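Local coordinates for ESX-5 secretion-associated protein EspG5 (Mycobacterium marinum, PDB 6VJ5) that acts as a specific cytoplasmic chaperone for cognate PE/PPE proteins, preventing aggregation of PE/PPE dimers and supporting their secretion, at residues A168-A182 with L199-L212. Numbering follows the deposited sequence.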
loop_
_atom_site.group_PDB
_atom_site.type_symbol
_atom_site.label_atom_id
_atom_site.label_comp_id
_atom_site.label_asym_id
_atom_site.label_seq_id
_atom_site.Cartn_x
_atom_site.Cartn_y
_atom_site.Cartn_z
ATOM N N ALA C 168 -37.344 11.081 -29.246
ATOM C CA ALA C 168 -37.890 11.004 -30.599
ATOM C C ALA C 168 -36.772 11.356 -31.574
ATOM O O ALA C 168 -36.639 12.490 -32.043
ATOM C CB ALA C 168 -39.092 11.927 -30.748
ATOM N N ILE C 169 -35.943 10.357 -31.871
ATOM C CA ILE C 169 -34.814 10.533 -32.768
ATOM C C ILE C 169 -34.852 9.445 -33.834
ATOM O O ILE C 169 -35.534 8.429 -33.698
ATOM C CB ILE C 169 -33.463 10.507 -32.026
ATOM C CG1 ILE C 169 -33.068 9.075 -31.684
ATOM C CG2 ILE C 169 -33.536 11.334 -30.754
ATOM C CD1 ILE C 169 -31.590 8.930 -31.362
ATOM N N ASN C 170 -34.053 9.654 -34.880
ATOM C CA ASN C 170 -33.928 8.713 -35.986
ATOM C C ASN C 170 -32.601 7.972 -35.834
ATOM O O ASN C 170 -31.526 8.570 -35.963
ATOM C CB ASN C 170 -34.007 9.444 -37.324
ATOM C CG ASN C 170 -35.170 10.405 -37.392
ATOM O OD1 ASN C 170 -35.006 11.605 -37.181
ATOM N ND2 ASN C 170 -36.358 9.884 -37.687
ATOM N N ALA C 171 -32.681 6.666 -35.582
ATOM C CA ALA C 171 -31.486 5.855 -35.404
ATOM C C ALA C 171 -30.527 6.055 -36.568
ATOM O O ALA C 171 -30.946 6.251 -37.711
ATOM C CB ALA C 171 -31.872 4.381 -35.278
ATOM N N VAL C 172 -29.231 6.024 -36.270
ATOM C CA VAL C 172 -28.216 6.238 -37.293
ATOM C C VAL C 172 -26.895 5.706 -36.769
ATOM O O VAL C 172 -26.672 5.629 -35.558
ATOM C CB VAL C 172 -28.138 7.736 -37.687
ATOM C CG1 VAL C 172 -27.833 8.609 -36.474
ATOM C CG2 VAL C 172 -27.108 7.961 -38.788
ATOM N N ASN C 173 -26.033 5.294 -37.694
ATOM C CA ASN C 173 -24.663 4.896 -37.407
ATOM C C ASN C 173 -23.726 5.937 -37.998
ATOM O O ASN C 173 -23.870 6.307 -39.168
ATOM C CB ASN C 173 -24.349 3.525 -38.002
ATOM C CG ASN C 173 -25.211 2.427 -37.431
ATOM O OD1 ASN C 173 -25.430 2.351 -36.221
ATOM N ND2 ASN C 173 -25.711 1.561 -38.305
ATOM N N VAL C 174 -22.772 6.403 -37.199
ATOM C CA VAL C 174 -21.817 7.407 -37.661
ATOM C C VAL C 174 -20.394 6.940 -37.375
ATOM O O VAL C 174 -20.176 6.168 -36.429
ATOM C CB VAL C 174 -22.092 8.766 -36.997
ATOM C CG1 VAL C 174 -23.462 9.287 -37.399
ATOM C CG2 VAL C 174 -21.996 8.646 -35.481
ATOM N N PRO C 175 -19.403 7.364 -38.161
ATOM C CA PRO C 175 -18.009 7.017 -37.836
ATOM C C PRO C 175 -17.616 7.577 -36.476
ATOM O O PRO C 175 -17.826 8.757 -36.186
ATOM C CB PRO C 175 -17.200 7.659 -38.969
ATOM C CG PRO C 175 -18.181 7.862 -40.088
ATOM C CD PRO C 175 -19.508 8.128 -39.419
ATOM N N LEU C 176 -17.025 6.719 -35.644
ATOM C CA LEU C 176 -16.766 7.108 -34.262
ATOM C C LEU C 176 -15.740 8.231 -34.182
ATOM O O LEU C 176 -15.971 9.245 -33.513
ATOM C CB LEU C 176 -16.297 5.905 -33.454
ATOM C CG LEU C 176 -15.996 6.199 -31.984
ATOM C CD1 LEU C 176 -17.232 6.703 -31.274
ATOM C CD2 LEU C 176 -15.439 4.953 -31.318
ATOM N N GLU C 177 -14.595 8.076 -34.849
ATOM C CA GLU C 177 -13.552 9.087 -34.703
ATOM C C GLU C 177 -14.017 10.433 -35.246
ATOM O O GLU C 177 -13.766 11.476 -34.630
ATOM C CB GLU C 177 -12.253 8.631 -35.372
ATOM C CG GLU C 177 -12.320 8.292 -36.848
ATOM C CD GLU C 177 -10.991 7.752 -37.371
ATOM O OE1 GLU C 177 -9.992 7.769 -36.616
ATOM O OE2 GLU C 177 -10.945 7.304 -38.535
ATOM N N GLU C 178 -14.730 10.437 -36.377
ATOM C CA GLU C 178 -15.304 11.689 -36.864
ATOM C C GLU C 178 -16.357 12.232 -35.902
ATOM O O GLU C 178 -16.505 13.453 -35.763
ATOM C CB GLU C 178 -15.912 11.497 -38.257
ATOM C CG GLU C 178 -14.903 11.501 -39.401
ATOM C CD GLU C 178 -14.275 10.139 -39.661
ATOM O OE1 GLU C 178 -14.461 9.224 -38.832
ATOM O OE2 GLU C 178 -13.596 9.983 -40.701
ATOM N N MET C 179 -17.088 11.340 -35.226
ATOM C CA MET C 179 -18.119 11.775 -34.289
ATOM C C MET C 179 -17.519 12.403 -33.036
ATOM O O MET C 179 -18.040 13.406 -32.528
ATOM C CB MET C 179 -19.004 10.587 -33.904
ATOM C CG MET C 179 -20.102 10.928 -32.927
ATOM S SD MET C 179 -21.293 12.059 -33.648
ATOM C CE MET C 179 -22.332 12.372 -32.225
ATOM N N LEU C 180 -16.457 11.806 -32.489
ATOM C CA LEU C 180 -15.850 12.382 -31.294
ATOM C C LEU C 180 -15.274 13.755 -31.596
ATOM O O LEU C 180 -15.386 14.681 -30.784
ATOM C CB LEU C 180 -14.768 11.457 -30.755
ATOM C CG LEU C 180 -15.278 10.136 -30.174
ATOM C CD1 LEU C 180 -14.218 9.077 -30.475
ATOM C CD2 LEU C 180 -15.575 10.233 -28.702
ATOM N N GLU C 181 -14.656 13.903 -32.768
ATOM C CA GLU C 181 -14.093 15.191 -33.156
ATOM C C GLU C 181 -15.182 16.243 -33.311
ATOM O O GLU C 181 -15.018 17.389 -32.870
ATOM C CB GLU C 181 -13.310 15.026 -34.456
ATOM C CG GLU C 181 -12.677 16.303 -34.961
ATOM C CD GLU C 181 -11.601 16.041 -35.994
ATOM O OE1 GLU C 181 -11.312 14.856 -36.263
ATOM O OE2 GLU C 181 -11.045 17.020 -36.532
ATOM N N ALA C 182 -16.318 15.865 -33.912
ATOM C CA ALA C 182 -17.406 16.821 -34.106
ATOM C C ALA C 182 -18.138 17.089 -32.794
ATOM O O ALA C 182 -18.598 18.208 -32.540
ATOM C CB ALA C 182 -18.384 16.306 -35.163
ATOM N N LEU C 199 -22.385 17.721 -37.594
ATOM C CA LEU C 199 -23.126 16.540 -37.168
ATOM C C LEU C 199 -24.232 16.216 -38.163
ATOM O O LEU C 199 -24.428 15.049 -38.521
ATOM C CB LEU C 199 -23.683 16.748 -35.763
ATOM C CG LEU C 199 -22.638 16.422 -34.690
ATOM C CD1 LEU C 199 -21.501 17.428 -34.680
ATOM C CD2 LEU C 199 -23.282 16.350 -33.312
ATOM N N ARG C 200 -24.942 17.241 -38.647
ATOM C CA ARG C 200 -25.922 17.027 -39.706
ATOM C C ARG C 200 -25.251 16.522 -40.978
ATOM O O ARG C 200 -25.762 15.615 -41.645
ATOM C CB ARG C 200 -26.690 18.320 -39.984
ATOM C CG ARG C 200 -27.871 18.572 -39.049
ATOM C CD ARG C 200 -28.740 19.731 -39.538
ATOM N NE ARG C 200 -28.111 21.026 -39.299
ATOM C CZ ARG C 200 -28.119 21.649 -38.122
ATOM N NH1 ARG C 200 -28.726 21.093 -37.078
ATOM N NH2 ARG C 200 -27.519 22.824 -37.987
ATOM N N ARG C 201 -24.095 17.087 -41.328
ATOM C CA ARG C 201 -23.390 16.636 -42.521
ATOM C C ARG C 201 -22.931 15.188 -42.398
ATOM O O ARG C 201 -22.586 14.568 -43.409
ATOM C CB ARG C 201 -22.203 17.554 -42.792
ATOM C CG ARG C 201 -21.526 17.322 -44.126
ATOM C CD ARG C 201 -20.305 18.217 -44.262
ATOM N NE ARG C 201 -20.621 19.497 -44.887
ATOM C CZ ARG C 201 -20.971 20.596 -44.224
ATOM N NH1 ARG C 201 -21.060 20.586 -42.900
ATOM N NH2 ARG C 201 -21.233 21.711 -44.891
ATOM N N MET C 202 -22.933 14.630 -41.189
ATOM C CA MET C 202 -22.663 13.210 -41.002
ATOM C C MET C 202 -23.908 12.349 -41.180
ATOM O O MET C 202 -23.825 11.123 -41.033
ATOM C CB MET C 202 -22.066 12.967 -39.611
ATOM C CG MET C 202 -20.609 12.534 -39.617
ATOM S SD MET C 202 -19.903 12.359 -37.964
ATOM C CE MET C 202 -20.031 14.047 -37.358
ATOM N N GLY C 203 -25.056 12.954 -41.479
ATOM C CA GLY C 203 -26.287 12.214 -41.658
ATOM C C GLY C 203 -27.155 12.101 -40.428
ATOM O O GLY C 203 -28.100 11.301 -40.424
ATOM N N ILE C 204 -26.882 12.878 -39.391
ATOM C CA ILE C 204 -27.660 12.850 -38.161
ATOM C C ILE C 204 -28.833 13.805 -38.323
ATOM O O ILE C 204 -28.654 14.951 -38.756
ATOM C CB ILE C 204 -26.797 13.233 -36.946
ATOM C CG1 ILE C 204 -25.543 12.356 -36.886
ATOM C CG2 ILE C 204 -27.607 13.102 -35.665
ATOM C CD1 ILE C 204 -24.555 12.747 -35.794
ATOM N N SER C 205 -30.029 13.342 -37.970
ATOM C CA SER C 205 -31.238 14.100 -38.255
ATOM C C SER C 205 -31.327 15.342 -37.376
ATOM O O SER C 205 -30.801 15.385 -36.263
ATOM C CB SER C 205 -32.477 13.225 -38.049
ATOM O OG SER C 205 -32.826 13.142 -36.676
ATOM N N ALA C 206 -32.002 16.367 -37.899
ATOM C CA ALA C 206 -32.214 17.580 -37.120
ATOM C C ALA C 206 -32.877 17.269 -35.786
ATOM O O ALA C 206 -32.623 17.952 -34.790
ATOM C CB ALA C 206 -33.065 18.573 -37.915
ATOM N N SER C 207 -33.729 16.244 -35.742
ATOM C CA SER C 207 -34.356 15.880 -34.476
ATOM C C SER C 207 -33.352 15.215 -33.544
ATOM O O SER C 207 -33.297 15.529 -32.349
ATOM C CB SER C 207 -35.553 14.963 -34.723
ATOM O OG SER C 207 -36.478 15.060 -33.650
ATOM N N THR C 208 -32.530 14.311 -34.079
ATOM C CA THR C 208 -31.515 13.664 -33.259
ATOM C C THR C 208 -30.531 14.681 -32.691
ATOM O O THR C 208 -30.174 14.614 -31.510
ATOM C CB THR C 208 -30.789 12.603 -34.083
ATOM O OG1 THR C 208 -31.750 11.708 -34.662
ATOM C CG2 THR C 208 -29.826 11.820 -33.210
ATOM N N VAL C 209 -30.096 15.643 -33.507
ATOM C CA VAL C 209 -29.136 16.635 -33.029
ATOM C C VAL C 209 -29.712 17.417 -31.853
ATOM O O VAL C 209 -29.013 17.693 -30.870
ATOM C CB VAL C 209 -28.716 17.571 -34.175
ATOM C CG1 VAL C 209 -27.946 18.762 -33.621
ATOM C CG2 VAL C 209 -27.879 16.824 -35.192
ATOM N N ALA C 210 -30.988 17.797 -31.934
ATOM C CA ALA C 210 -31.584 18.566 -30.845
ATOM C C ALA C 210 -31.634 17.749 -29.556
ATOM O O ALA C 210 -31.305 18.258 -28.478
ATOM C CB ALA C 210 -32.984 19.039 -31.238
ATOM N N ALA C 211 -32.049 16.481 -29.642
ATOM C CA ALA C 211 -32.129 15.660 -28.437
ATOM C C ALA C 211 -30.739 15.331 -27.907
ATOM O O ALA C 211 -30.514 15.322 -26.691
ATOM C CB ALA C 211 -32.909 14.376 -28.714
ATOM N N LEU C 212 -29.794 15.058 -28.805
ATOM C CA LEU C 212 -28.430 14.770 -28.383
ATOM C C LEU C 212 -27.833 15.956 -27.639
ATOM O O LEU C 212 -27.272 15.802 -26.549
ATOM C CB LEU C 212 -27.587 14.413 -29.602
ATOM C CG LEU C 212 -26.292 13.637 -29.394
ATOM C CD1 LEU C 212 -26.511 12.361 -28.635
ATOM C CD2 LEU C 212 -25.694 13.357 -30.775
HETATM O O HOH W 1 -30.506 10.558 -37.240
#
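Edge strand 172-175 of the large antiparallel sheet, with the start of helix 176-188, packs against the Schellman motif at Gly203, which ends the short helix before it, and the capped helix start of 199-212, and Asn170 meets Ser205 at that cap. The Asn170 OD1 lone pair, in the carbonyl plane, accepts from Ser205 OG at 2.7 Å, with a C=O...O angle of 134°. Ser205, the N-cap of helix 206-217, also accepts from Thr208 N at 2.9 Å (N-H...O 164°), so one hydroxyl ties the helix start to Asn170. Thr208 OG1, turned beside its own backbone N, takes the N-H of Asn170 at 3.1 Å, fairly straight at 156°. A water donates to Asn170 O and accepts from Ser205 N, linking the two segments a third time.

Beside the cap, Ile169 crosses Thr208 at about a right angle and lays CG2 on Ala211 CB. Val174 CG1 meets Ile204 CG1 at 3.7 Å, also nearly perpendicular. Met179, bent at chi2, passes SD across Ile204 CD1 and brings CE tip to tip with Leu212 CD2 at 3.8 Å. Met202, bent at chi3, sends CE to Ala182 CB, which Leu199 CD1 touches as well, at 3.3 Å. The strand's backbone pairs with strand 267-272, while Val172 and Val174 turn their side chains toward 199-212; Met179 also packs on an apolar side chain of another protein's chain. Direct and water-mediated hydrogen bonds thus fix the helix start against the chain leading into the strand, while apolar contacts join the strand and the following helix to 199-212.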